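Local atomic coordinates of rhodopsin (Todarodes pacificus, PDB entry 2Z73), a protein that detects dim light for vision through bound retinal and signals through a G protein to activate phospholipase C. Residues I191-T196 against L283-P288; K321-I326 against C337-K342; V33-G38 against S95-K100; M128-R133 against F217-N222. All blocks are in the same frame, centred on the assembly; numbering follows the deposited sequence.

Contact 1: residues I191-T196 against L283-P288; sequences ISRDST and LAQFGP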
# COMPACT_ATOMS: atom_id res chain seq x y z
N ILE A 191 -4.46 -19.52 13.21
CA ILE A 191 -4.90 -20.88 13.46
C ILE A 191 -5.46 -21.04 14.88
O ILE A 191 -6.61 -21.45 15.06
CB ILE A 191 -3.73 -21.85 13.24
CG1 ILE A 191 -3.29 -21.80 11.77
CG2 ILE A 191 -4.14 -23.24 13.64
CD1 ILE A 191 -2.05 -22.62 11.47
N SER A 192 -4.65 -20.72 15.89
CA SER A 192 -5.09 -20.81 17.28
C SER A 192 -6.42 -20.07 17.45
O SER A 192 -6.57 -18.95 16.97
CB SER A 192 -4.04 -20.18 18.20
OG SER A 192 -2.87 -20.97 18.23
N ARG A 193 -7.36 -20.70 18.14
CA ARG A 193 -8.68 -20.11 18.33
C ARG A 193 -9.06 -19.68 19.74
O ARG A 193 -10.25 -19.57 20.05
CB ARG A 193 -9.74 -21.06 17.79
CG ARG A 193 -9.50 -21.45 16.36
CD ARG A 193 -10.69 -22.16 15.78
NE ARG A 193 -10.52 -22.44 14.36
CZ ARG A 193 -11.46 -23.00 13.61
NH1 ARG A 193 -11.24 -23.22 12.33
NH2 ARG A 193 -12.62 -23.33 14.15
N ASP A 194 -8.07 -19.42 20.58
CA ASP A 194 -8.34 -18.99 21.95
C ASP A 194 -8.89 -17.58 21.94
O ASP A 194 -8.73 -16.84 20.97
CB ASP A 194 -7.08 -19.03 22.80
CG ASP A 194 -5.94 -18.27 22.18
OD1 ASP A 194 -5.20 -18.86 21.38
OD2 ASP A 194 -5.81 -17.07 22.50
N SER A 195 -9.52 -17.20 23.05
CA SER A 195 -10.10 -15.87 23.18
C SER A 195 -9.10 -14.80 22.79
O SER A 195 -9.38 -13.95 21.94
CB SER A 195 -10.57 -15.65 24.62
OG SER A 195 -10.98 -14.31 24.80
N THR A 196 -7.93 -14.83 23.41
CA THR A 196 -6.89 -13.86 23.15
C THR A 196 -6.58 -13.71 21.66
O THR A 196 -6.73 -12.64 21.09
CB THR A 196 -5.58 -14.24 23.88
OG1 THR A 196 -5.85 -14.43 25.27
CG2 THR A 196 -4.54 -13.13 23.71
N LEU A 283 -10.71 -18.42 7.15
CA LEU A 283 -11.17 -19.80 7.07
C LEU A 283 -10.46 -20.61 8.14
O LEU A 283 -11.06 -21.43 8.83
CB LEU A 283 -10.87 -20.41 5.69
CG LEU A 283 -11.86 -20.18 4.55
CD1 LEU A 283 -12.22 -18.70 4.42
CD2 LEU A 283 -11.23 -20.69 3.26
N ALA A 284 -9.16 -20.37 8.28
CA ALA A 284 -8.36 -21.08 9.26
C ALA A 284 -8.78 -20.76 10.69
O ALA A 284 -8.62 -21.59 11.59
CB ALA A 284 -6.88 -20.75 9.06
N GLN A 285 -9.33 -19.58 10.90
CA GLN A 285 -9.74 -19.17 12.24
C GLN A 285 -11.22 -19.39 12.51
O GLN A 285 -11.64 -19.44 13.68
CB GLN A 285 -9.39 -17.69 12.45
CG GLN A 285 -9.89 -17.09 13.76
CD GLN A 285 -9.16 -17.63 14.97
OE1 GLN A 285 -9.47 -17.26 16.10
NE2 GLN A 285 -8.20 -18.51 14.74
N PHE A 286 -12.02 -19.53 11.46
CA PHE A 286 -13.46 -19.72 11.62
C PHE A 286 -14.07 -20.84 10.80
O PHE A 286 -15.18 -21.27 11.10
CB PHE A 286 -14.18 -18.42 11.28
CG PHE A 286 -13.90 -17.30 12.22
CD1 PHE A 286 -13.43 -16.08 11.74
CD2 PHE A 286 -14.15 -17.43 13.58
CE1 PHE A 286 -13.22 -15.01 12.60
CE2 PHE A 286 -13.94 -16.37 14.45
CZ PHE A 286 -13.48 -15.15 13.96
N GLY A 287 -13.37 -21.30 9.77
CA GLY A 287 -13.92 -22.36 8.94
C GLY A 287 -13.13 -23.65 8.89
O GLY A 287 -12.47 -24.02 9.87
N PRO A 288 -13.20 -24.38 7.77
CA PRO A 288 -12.50 -25.65 7.56
C PRO A 288 -10.98 -25.52 7.52
O PRO A 288 -10.40 -25.27 6.46
CB PRO A 288 -13.06 -26.14 6.23
CG PRO A 288 -14.40 -25.50 6.15
CD PRO A 288 -14.13 -24.12 6.66
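The side chains of R193 and Q285 pass alongside each other, running opposite ways. R193 donates to two backbone carbonyls across the contact and Q285 to one. The R193 chain is extended from CG to NE, which carries the guanidinium across to residues A284-G287. R193 NH1 bonds to G287 O at 2.9 Å, with the donor in the carbonyl plane and the oxygen in the guanidinium plane. NH1 also bonds to A284 O at 3.2 Å, here from above the carbonyl plane. A weak bond from R193 NE reaches the same A284 O. The two oxygens at its edge should limit rotation of the guanidinium. Q285 O lies 3.3 Å over one face of the group, toward the rim, and accepts from R198.

Q285 CG is anti to the backbone N, and a bend at chi2 (69°) turns CD back toward the loop. Its NE2 donates to S192 O at 2.8 Å along a fairly straight N-H (158°). NE2 also bonds to Y190 O. The amide and guanidinium planes are 63° apart, and R193 CG rests 3.6 Å from Q285 NE2.

The contact joins the second extracellular loop to the extracellular end of transmembrane helix 6. Segment 191-196 follows strand 186-188 and leads into helix 195-224, whose N-cap is D194. F286 packs on R198 and L202 of that helix, and I191 touches helix 21-24.

Contact 2: residues K321-I326 against C337-K342; sequences KFREAI and CQFDDK. With PLM (palmitic acid), chain F; BOG (octyl beta-D-glucopyranoside), chain C.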
# COMPACT_ATOMS: atom_id res chain seq x y z
N LYS A 321 3.73 14.51 -13.59
CA LYS A 321 4.88 15.16 -12.96
C LYS A 321 5.95 14.14 -12.61
O LYS A 321 7.13 14.36 -12.86
CB LYS A 321 4.47 15.93 -11.71
CG LYS A 321 3.92 17.32 -12.00
CD LYS A 321 3.53 18.05 -10.72
CE LYS A 321 2.98 19.44 -11.03
NZ LYS A 321 2.56 20.16 -9.80
N PHE A 322 5.53 13.02 -12.04
CA PHE A 322 6.46 11.97 -11.65
C PHE A 322 7.17 11.40 -12.87
O PHE A 322 8.38 11.17 -12.85
CB PHE A 322 5.73 10.85 -10.91
CG PHE A 322 6.62 9.73 -10.47
CD1 PHE A 322 7.68 9.97 -9.60
CD2 PHE A 322 6.40 8.43 -10.90
CE1 PHE A 322 8.50 8.93 -9.17
CE2 PHE A 322 7.21 7.39 -10.48
CZ PHE A 322 8.26 7.64 -9.61
N ARG A 323 6.41 11.17 -13.93
CA ARG A 323 6.98 10.63 -15.15
C ARG A 323 7.96 11.63 -15.74
O ARG A 323 8.95 11.26 -16.38
CB ARG A 323 5.88 10.33 -16.17
CG ARG A 323 5.16 9.01 -15.93
CD ARG A 323 3.92 8.90 -16.79
NE ARG A 323 4.18 9.09 -18.22
CZ ARG A 323 4.76 8.19 -19.01
NH1 ARG A 323 5.15 7.01 -18.54
NH2 ARG A 323 4.93 8.47 -20.30
N GLU A 324 7.69 12.91 -15.52
CA GLU A 324 8.55 13.97 -16.02
C GLU A 324 9.90 13.77 -15.35
O GLU A 324 10.91 13.51 -16.00
CB GLU A 324 7.95 15.33 -15.63
CG GLU A 324 8.27 16.49 -16.55
CD GLU A 324 7.90 17.82 -15.92
OE1 GLU A 324 7.87 18.85 -16.64
OE2 GLU A 324 7.63 17.85 -14.69
N ALA A 325 9.89 13.87 -14.03
CA ALA A 325 11.09 13.71 -13.22
C ALA A 325 11.91 12.48 -13.62
O ALA A 325 13.13 12.55 -13.73
CB ALA A 325 10.71 13.63 -11.74
N ILE A 326 11.25 11.35 -13.82
CA ILE A 326 11.99 10.15 -14.19
C ILE A 326 12.76 10.39 -15.48
O ILE A 326 13.96 10.13 -15.56
CB ILE A 326 11.05 8.92 -14.36
CG1 ILE A 326 10.39 8.58 -13.02
CG2 ILE A 326 11.84 7.70 -14.83
CD1 ILE A 326 9.56 7.32 -13.05
N CYS A 337 7.62 3.30 -21.65
CA CYS A 337 6.60 4.25 -21.23
C CYS A 337 7.06 5.68 -21.50
O CYS A 337 6.88 6.57 -20.67
CB CYS A 337 6.36 4.07 -19.73
SG CYS A 337 6.88 2.43 -19.17
N GLN A 338 7.64 5.89 -22.68
CA GLN A 338 8.16 7.19 -23.09
C GLN A 338 7.35 8.41 -22.67
O GLN A 338 6.13 8.47 -22.85
CB GLN A 338 8.37 7.21 -24.60
CG GLN A 338 9.75 7.70 -24.99
CD GLN A 338 10.85 6.86 -24.36
OE1 GLN A 338 11.05 5.71 -24.75
NE2 GLN A 338 11.55 7.42 -23.39
N PHE A 339 8.05 9.40 -22.11
CA PHE A 339 7.43 10.63 -21.66
C PHE A 339 7.34 11.68 -22.76
O PHE A 339 8.11 11.68 -23.72
CB PHE A 339 8.22 11.22 -20.48
CG PHE A 339 7.71 12.55 -20.01
CD1 PHE A 339 6.48 12.64 -19.38
CD2 PHE A 339 8.44 13.71 -20.23
CE1 PHE A 339 5.98 13.88 -18.97
CE2 PHE A 339 7.95 14.95 -19.83
CZ PHE A 339 6.72 15.03 -19.19
N ASP A 340 6.37 12.58 -22.61
CA ASP A 340 6.16 13.66 -23.57
C ASP A 340 5.70 14.92 -22.84
O ASP A 340 5.04 14.84 -21.81
CB ASP A 340 5.11 13.28 -24.59
CG ASP A 340 4.72 14.45 -25.46
OD1 ASP A 340 5.57 14.89 -26.26
OD2 ASP A 340 3.58 14.94 -25.33
N ASP A 341 6.02 16.07 -23.41
CA ASP A 341 5.65 17.35 -22.81
C ASP A 341 4.15 17.48 -22.60
O ASP A 341 3.70 17.97 -21.56
CB ASP A 341 6.13 18.49 -23.70
CG ASP A 341 7.57 18.32 -24.15
OD1 ASP A 341 8.05 19.14 -24.95
OD2 ASP A 341 8.20 17.35 -23.69
N LYS A 342 3.37 17.04 -23.58
CA LYS A 342 1.92 17.13 -23.51
C LYS A 342 1.30 16.54 -22.24
O LYS A 342 0.18 16.87 -21.89
CB LYS A 342 1.28 16.49 -24.74
CG LYS A 342 1.26 17.38 -25.98
CD LYS A 342 0.42 16.77 -27.09
CE LYS A 342 0.03 17.80 -28.15
NZ LYS A 342 1.19 18.38 -28.88
C1 PLM F . 6.72 1.94 -17.45
O2 PLM F . 6.39 2.76 -16.61
C2 PLM F . 7.18 0.54 -17.01
C3 PLM F . 8.35 0.55 -16.03
C4 PLM F . 8.99 -0.83 -15.95
C5 PLM F . 8.76 -1.46 -14.61
C6 PLM F . 9.40 -2.83 -14.57
C7 PLM F . 8.33 -3.90 -14.47
C8 PLM F . 8.93 -5.31 -14.43
C9 PLM F . 8.04 -6.26 -13.65
CA PLM F . 7.76 -7.53 -14.43
CB PLM F . 6.52 -8.21 -13.90
CC PLM F . 6.50 -9.68 -14.25
CD PLM F . 5.25 -10.35 -13.71
CE PLM F . 4.47 -10.99 -14.83
CF PLM F . 3.12 -10.32 -15.04
CG PLM F . 2.33 -10.97 -16.18
C1 BOG C . -1.03 18.71 -6.39
O1 BOG C . -1.78 17.64 -5.99
C2 BOG C . -1.16 18.60 -7.88
O2 BOG C . -0.61 17.34 -8.43
C3 BOG C . -0.38 19.77 -8.31
O3 BOG C . -0.51 19.69 -9.69
C4 BOG C . -1.00 21.09 -7.69
O4 BOG C . -0.27 22.20 -8.10
C5 BOG C . -0.87 21.14 -6.23
O5 BOG C . -1.62 19.99 -5.84
C6 BOG C . -1.50 22.45 -5.61
O6 BOG C . -1.31 22.43 -4.09
C1' BOG C . -0.98 17.17 -4.94
C2' BOG C . -1.90 16.26 -4.29
C3' BOG C . -1.13 14.98 -4.31
C4' BOG C . -2.18 14.05 -4.53
C5' BOG C . -1.56 12.74 -4.22
C6' BOG C . -2.32 11.86 -5.05
C7' BOG C . -1.66 10.57 -4.80
C8' BOG C . -1.92 9.88 -6.02
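R323, on helix 320-329, faces the irregular chain 337-342 as it passes alongside, with R323 CA and F339 CA 6.5 Å apart. R323 CB is directed at this chain, and the side chain bends at chi3 (55°). Its guanidinium meets C337 O end-on with both terminal nitrogens. R323 NH1 lies 2.8 Å and R323 NH2 2.7 Å from C337 O. Because both nitrogens share one oxygen, neither bond is straight. NH2 adds a weak bond to Q338 O, in the guanidinium plane.

F339 covers the neighbouring part of the helix. Its CG is anti to the backbone N (chi1 176°), and its ring lies with one face on E324. E324 CA sits 3.8 Å from the centroid of the F339 ring, almost over its centre, in a CH-pi contact. E324 CG touches the ring at F339 CZ, 3.4 Å away. The E324 carboxylate does not lie flat on the ring; the two planes are 53° apart.

C337 SG is covalently bonded to C1 of palmitic acid at 1.8 Å, a thioester. The palmitoyl group also bonds to S316 OG. Two residues earlier in the helix than R323, K321 NZ makes a weak bond of 3.1 Å to O3 of a bound octyl glucoside.

Helix 320-329 is the short cytoplasmic helix 8 of the rhodopsin family. The buried R323 charge is probably balanced by the salt bridge from NE to E343, and NH1 also reaches S316 O. The arginine thus ties the backbone of C337 and Q338 to helix 8, while the palmitoyl chain probably tethers the same segment to the membrane.

Contact 3: residues V33-G38 against S95-K100; sequences VYYSLG and SCFLKK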
# COMPACT_ATOMS: atom_id res chain seq x y z
N VAL A 33 9.84 -25.80 -5.45
CA VAL A 33 8.86 -24.86 -4.92
C VAL A 33 9.49 -23.89 -3.94
O VAL A 33 9.13 -22.70 -3.90
CB VAL A 33 7.71 -25.60 -4.20
CG1 VAL A 33 6.72 -24.58 -3.64
CG2 VAL A 33 7.01 -26.54 -5.17
N TYR A 34 10.41 -24.39 -3.13
CA TYR A 34 11.09 -23.55 -2.16
C TYR A 34 11.95 -22.55 -2.91
O TYR A 34 11.96 -21.36 -2.58
CB TYR A 34 11.99 -24.38 -1.26
CG TYR A 34 11.28 -25.12 -0.16
CD1 TYR A 34 11.13 -26.51 -0.20
CD2 TYR A 34 10.81 -24.44 0.97
CE1 TYR A 34 10.54 -27.20 0.86
CE2 TYR A 34 10.22 -25.12 2.03
CZ TYR A 34 10.09 -26.50 1.98
OH TYR A 34 9.55 -27.17 3.04
N TYR A 35 12.67 -23.05 -3.91
CA TYR A 35 13.56 -22.23 -4.73
C TYR A 35 12.81 -21.15 -5.50
O TYR A 35 13.27 -20.01 -5.59
CB TYR A 35 14.32 -23.15 -5.69
CG TYR A 35 15.17 -24.16 -4.96
CD1 TYR A 35 15.57 -25.35 -5.57
CD2 TYR A 35 15.53 -23.95 -3.63
CE1 TYR A 35 16.32 -26.30 -4.86
CE2 TYR A 35 16.27 -24.88 -2.92
CZ TYR A 35 16.66 -26.06 -3.54
OH TYR A 35 17.38 -26.98 -2.81
N SER A 36 11.66 -21.49 -6.04
CA SER A 36 10.88 -20.53 -6.77
C SER A 36 10.37 -19.48 -5.79
O SER A 36 10.38 -18.29 -6.09
CB SER A 36 9.71 -21.22 -7.47
OG SER A 36 10.20 -22.17 -8.38
N LEU A 37 9.95 -19.93 -4.62
CA LEU A 37 9.44 -19.01 -3.61
C LEU A 37 10.50 -17.98 -3.23
O LEU A 37 10.22 -16.78 -3.17
CB LEU A 37 8.97 -19.78 -2.37
CG LEU A 37 7.61 -20.48 -2.49
CD1 LEU A 37 7.27 -21.20 -1.20
CD2 LEU A 37 6.54 -19.44 -2.81
N GLY A 38 11.72 -18.45 -2.98
CA GLY A 38 12.81 -17.56 -2.61
C GLY A 38 13.14 -16.60 -3.73
O GLY A 38 13.32 -15.41 -3.51
N SER A 95 15.83 -18.28 3.79
CA SER A 95 15.11 -19.35 4.46
C SER A 95 14.63 -20.37 3.45
O SER A 95 14.74 -21.58 3.68
CB SER A 95 13.92 -18.80 5.24
OG SER A 95 14.35 -18.30 6.48
N CYS A 96 14.11 -19.90 2.33
CA CYS A 96 13.63 -20.81 1.30
C CYS A 96 14.74 -21.68 0.77
O CYS A 96 14.66 -22.91 0.83
CB CYS A 96 12.97 -20.03 0.16
SG CYS A 96 11.36 -19.33 0.58
N PHE A 97 15.81 -21.07 0.25
CA PHE A 97 16.93 -21.85 -0.30
C PHE A 97 17.51 -22.90 0.62
O PHE A 97 18.27 -23.75 0.17
CB PHE A 97 18.05 -20.92 -0.76
CG PHE A 97 17.64 -19.98 -1.84
CD1 PHE A 97 16.73 -20.37 -2.82
CD2 PHE A 97 18.18 -18.70 -1.90
CE1 PHE A 97 16.34 -19.49 -3.83
CE2 PHE A 97 17.80 -17.82 -2.90
CZ PHE A 97 16.89 -18.21 -3.87
N LEU A 98 17.16 -22.85 1.90
CA LEU A 98 17.65 -23.83 2.88
C LEU A 98 16.49 -24.68 3.34
O LEU A 98 16.64 -25.61 4.14
CB LEU A 98 18.26 -23.13 4.09
CG LEU A 98 19.53 -22.31 3.86
CD1 LEU A 98 19.85 -21.54 5.13
CD2 LEU A 98 20.68 -23.24 3.46
N LYS A 99 15.31 -24.34 2.83
CA LYS A 99 14.09 -25.05 3.19
C LYS A 99 13.86 -24.99 4.69
O LYS A 99 13.35 -25.94 5.27
CB LYS A 99 14.19 -26.49 2.70
CG LYS A 99 14.29 -26.57 1.17
CD LYS A 99 15.23 -27.65 0.68
CE LYS A 99 14.67 -29.03 0.91
NZ LYS A 99 15.58 -30.06 0.34
N LYS A 100 14.24 -23.87 5.31
CA LYS A 100 14.07 -23.69 6.75
C LYS A 100 14.36 -22.26 7.21
O LYS A 100 15.23 -21.59 6.65
CB LYS A 100 14.99 -24.66 7.49
CG LYS A 100 14.90 -24.56 9.00
CD LYS A 100 15.54 -25.77 9.68
CE LYS A 100 14.88 -27.07 9.22
NZ LYS A 100 13.40 -27.03 9.38
O HOH W 1 10.24 -25.67 5.92
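The extracellular ends of transmembrane helices 1 and 2 meet here in the seven-helix bundle, with Y34 and Y35 of helix 31-61 against C96, F97 and K99. Y34 CB is directed at segment 95-100, and the Y34 side chain crosses that of K99 at about a right angle. K99 CG lies over one face of the ring, 3.7 Å from the centroid of the Y34 ring and offset toward the rim. This is a CH-pi contact, closest between K99 CG and Y34 CD1 at 3.4 Å.

The chain turns at K99, which has positive phi (59°) and closes helix 91-97 with a Schellman motif. K100 N bonds back to S95 O, and K99 N to C96 O, a contact modelled very short. The K99 chain bends at chi2 and chi3, and its NZ forms a salt bridge with D31.

Y34 OH bonds to Q28. It also makes a weak bond to a water, which donates to K99 O at 3.2 Å. An alanine in place of Y34 would probably leave K99 CG without its aromatic cover and Q28 NE2 without the hydroxyl.

Closer to the membrane core, C96 fits against the backbone of helix 31-61. C96 CB is 3.2 Å from Y34 O, and C96 SG is 3.8 Å from L37 CB. G38 has no side chain, and a CB there would press on F97 and C96. F97 turns its ring edge to the backbone, with F97 CE1 3.6 Å from Y35 O. Its CD1 meets Y35 CD2 at 3.9 Å. L37 also packs on Q298 and M302 of helix 294-306.

Contact 4: residues M128-R133 against F217-N222; sequences MISIDR and FFCYFN. With BOG (octyl beta-D-glucopyranoside), chain C.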
# COMPACT_ATOMS: atom_id res chain seq x y z
N MET A 128 -5.53 8.53 4.21
CA MET A 128 -5.20 9.95 4.33
C MET A 128 -5.16 10.59 2.95
O MET A 128 -5.47 11.78 2.79
CB MET A 128 -3.83 10.14 4.99
CG MET A 128 -3.72 9.57 6.38
SD MET A 128 -5.08 10.11 7.42
CE MET A 128 -5.55 8.56 8.15
N ILE A 129 -4.76 9.81 1.95
CA ILE A 129 -4.69 10.33 0.60
C ILE A 129 -6.10 10.49 0.05
O ILE A 129 -6.38 11.44 -0.69
CB ILE A 129 -3.91 9.41 -0.33
CG1 ILE A 129 -2.46 9.30 0.15
CG2 ILE A 129 -3.95 9.95 -1.76
CD1 ILE A 129 -1.61 8.32 -0.66
N SER A 130 -6.98 9.57 0.42
CA SER A 130 -8.36 9.61 -0.05
C SER A 130 -9.08 10.81 0.57
O SER A 130 -10.04 11.33 0.00
CB SER A 130 -9.10 8.33 0.34
OG SER A 130 -9.30 8.27 1.74
N ILE A 131 -8.60 11.23 1.73
CA ILE A 131 -9.19 12.37 2.43
C ILE A 131 -8.79 13.66 1.73
O ILE A 131 -9.61 14.56 1.52
CB ILE A 131 -8.72 12.42 3.88
CG1 ILE A 131 -9.22 11.17 4.61
CG2 ILE A 131 -9.22 13.67 4.54
CD1 ILE A 131 -8.81 11.11 6.06
N ASP A 132 -7.52 13.75 1.36
CA ASP A 132 -7.02 14.92 0.66
C ASP A 132 -7.79 15.05 -0.64
O ASP A 132 -8.21 16.15 -1.01
CB ASP A 132 -5.52 14.77 0.37
CG ASP A 132 -5.02 15.81 -0.60
OD1 ASP A 132 -4.75 15.46 -1.76
OD2 ASP A 132 -4.90 16.98 -0.19
N ARG A 133 -7.98 13.93 -1.32
CA ARG A 133 -8.72 13.92 -2.57
C ARG A 133 -10.13 14.48 -2.37
O ARG A 133 -10.62 15.26 -3.19
CB ARG A 133 -8.79 12.50 -3.14
CG ARG A 133 -7.47 11.96 -3.66
CD ARG A 133 -6.86 12.83 -4.75
NE ARG A 133 -6.27 14.05 -4.19
CZ ARG A 133 -5.86 15.10 -4.91
NH1 ARG A 133 -5.97 15.10 -6.23
NH2 ARG A 133 -5.35 16.15 -4.29
N PHE A 217 -13.84 4.40 1.00
CA PHE A 217 -15.17 4.43 0.37
C PHE A 217 -15.95 5.71 0.67
O PHE A 217 -16.57 6.28 -0.23
CB PHE A 217 -16.00 3.20 0.80
CG PHE A 217 -17.47 3.30 0.43
CD1 PHE A 217 -18.38 3.92 1.28
CD2 PHE A 217 -17.94 2.78 -0.77
CE1 PHE A 217 -19.73 4.03 0.95
CE2 PHE A 217 -19.30 2.88 -1.11
CZ PHE A 217 -20.19 3.50 -0.24
N PHE A 218 -15.92 6.14 1.93
CA PHE A 218 -16.62 7.35 2.34
C PHE A 218 -16.09 8.57 1.61
O PHE A 218 -16.82 9.53 1.39
CB PHE A 218 -16.49 7.56 3.85
CG PHE A 218 -17.02 8.88 4.34
CD1 PHE A 218 -16.25 10.04 4.24
CD2 PHE A 218 -18.29 8.97 4.90
CE1 PHE A 218 -16.73 11.26 4.69
CE2 PHE A 218 -18.78 10.19 5.35
CZ PHE A 218 -18.00 11.33 5.25
N CYS A 219 -14.82 8.54 1.24
CA CYS A 219 -14.19 9.65 0.53
C CYS A 219 -14.39 9.56 -0.98
O CYS A 219 -14.71 10.55 -1.62
CB CYS A 219 -12.69 9.70 0.83
SG CYS A 219 -12.26 10.38 2.45
N TYR A 220 -14.21 8.37 -1.53
CA TYR A 220 -14.38 8.22 -2.96
C TYR A 220 -15.85 8.22 -3.34
O TYR A 220 -16.23 8.85 -4.32
CB TYR A 220 -13.68 6.96 -3.46
CG TYR A 220 -12.18 7.11 -3.38
CD1 TYR A 220 -11.53 8.14 -4.06
CD2 TYR A 220 -11.42 6.29 -2.56
CE1 TYR A 220 -10.17 8.35 -3.92
CE2 TYR A 220 -10.05 6.48 -2.42
CZ TYR A 220 -9.43 7.52 -3.10
OH TYR A 220 -8.08 7.74 -2.93
N PHE A 221 -16.67 7.53 -2.57
CA PHE A 221 -18.09 7.51 -2.88
C PHE A 221 -18.61 8.94 -2.75
O PHE A 221 -19.62 9.31 -3.35
CB PHE A 221 -18.86 6.60 -1.93
CG PHE A 221 -20.33 6.50 -2.26
CD1 PHE A 221 -20.74 5.91 -3.45
CD2 PHE A 221 -21.29 7.01 -1.39
CE1 PHE A 221 -22.09 5.82 -3.77
CE2 PHE A 221 -22.64 6.94 -1.70
CZ PHE A 221 -23.05 6.34 -2.89
N ASN A 222 -17.89 9.73 -1.95
CA ASN A 222 -18.25 11.13 -1.70
C ASN A 222 -17.75 12.02 -2.83
O ASN A 222 -18.22 13.13 -3.02
CB ASN A 222 -17.63 11.58 -0.38
CG ASN A 222 -18.40 12.72 0.26
OD1 ASN A 222 -18.66 13.75 -0.36
ND2 ASN A 222 -18.77 12.53 1.53
C1 BOG C . -1.03 18.71 -6.39
O1 BOG C . -1.78 17.64 -5.99
C2 BOG C . -1.16 18.60 -7.88
O2 BOG C . -0.61 17.34 -8.43
C3 BOG C . -0.38 19.77 -8.31
O3 BOG C . -0.51 19.69 -9.69
C4 BOG C . -1.00 21.09 -7.69
O4 BOG C . -0.27 22.20 -8.10
C5 BOG C . -0.87 21.14 -6.23
O5 BOG C . -1.62 19.99 -5.84
C6 BOG C . -1.50 22.45 -5.61
O6 BOG C . -1.31 22.43 -4.09
C1' BOG C . -0.98 17.17 -4.94
C2' BOG C . -1.90 16.26 -4.29
C3' BOG C . -1.13 14.98 -4.31
C4' BOG C . -2.18 14.05 -4.53
C5' BOG C . -1.56 12.74 -4.22
C6' BOG C . -2.32 11.86 -5.05
C7' BOG C . -1.66 10.57 -4.80
C8' BOG C . -1.92 9.88 -6.02
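S130 packs against C219 and Y220 where transmembrane helices 3 and 5 of the rhodopsin bundle lie side by side. The local axes approach to 8.6 Å at 28°, both running toward the cytoplasm. D132 and R133, followed by Y134, form the DRY motif of this receptor family.

C219 and Y220 meet S130 from different sides. C219 CB is directed at helix 104-138 and touches S130 O at 3.2 Å. C219 SG lies against I131, 3.8 Å from I131 CG1. The Y220 ring meets S130 obliquely, with Y220 CE2 3.5 Å from S130 CB. Y220 OH reaches the backbone, 3.4 Å from S130 CA. S130 OG sits between the backbone N and carbonyl carbon (chi1 70°) and bonds to A127 O within its own helix.

R133 starts toward helix 195-224, but bends at chi2 and chi3 lead its guanidinium away. R133 NH2 forms a salt bridge with D132 OD1 at 2.7 Å, on the syn side, and NH1 another with E256 of helix 246-286. The latter is consistent with the ionic lock known from inactive rhodopsins. An alanine at R133 would probably leave D132 and E256 without their positive partner and weaken the tie between helices 3 and 6. C4' of a bound octyl glucoside lies 3.8 Å above the centre of the R133 guanidinium.

Overall arrangement
Contacts 1 and 3 lie toward the extracellular side of the bundle, their centres about 27 Å apart. Contacts 2 and 4 lie toward the cytoplasm, their centres about 26 Å apart, and both touch the same octyl glucoside. Helix 195-224 links the two levels. Its first turn continues segment 191-196 of contact 1, and it packs in contact 4 near its end, with centres about 33 Å apart. The extracellular pair lies nearer the retinal: the side chain of Q285 is about 10 Å from it and that of L37 about 11 Å. Contacts 1 and 2 are on opposite sides of the chain's centre, about 49 Å apart between centres.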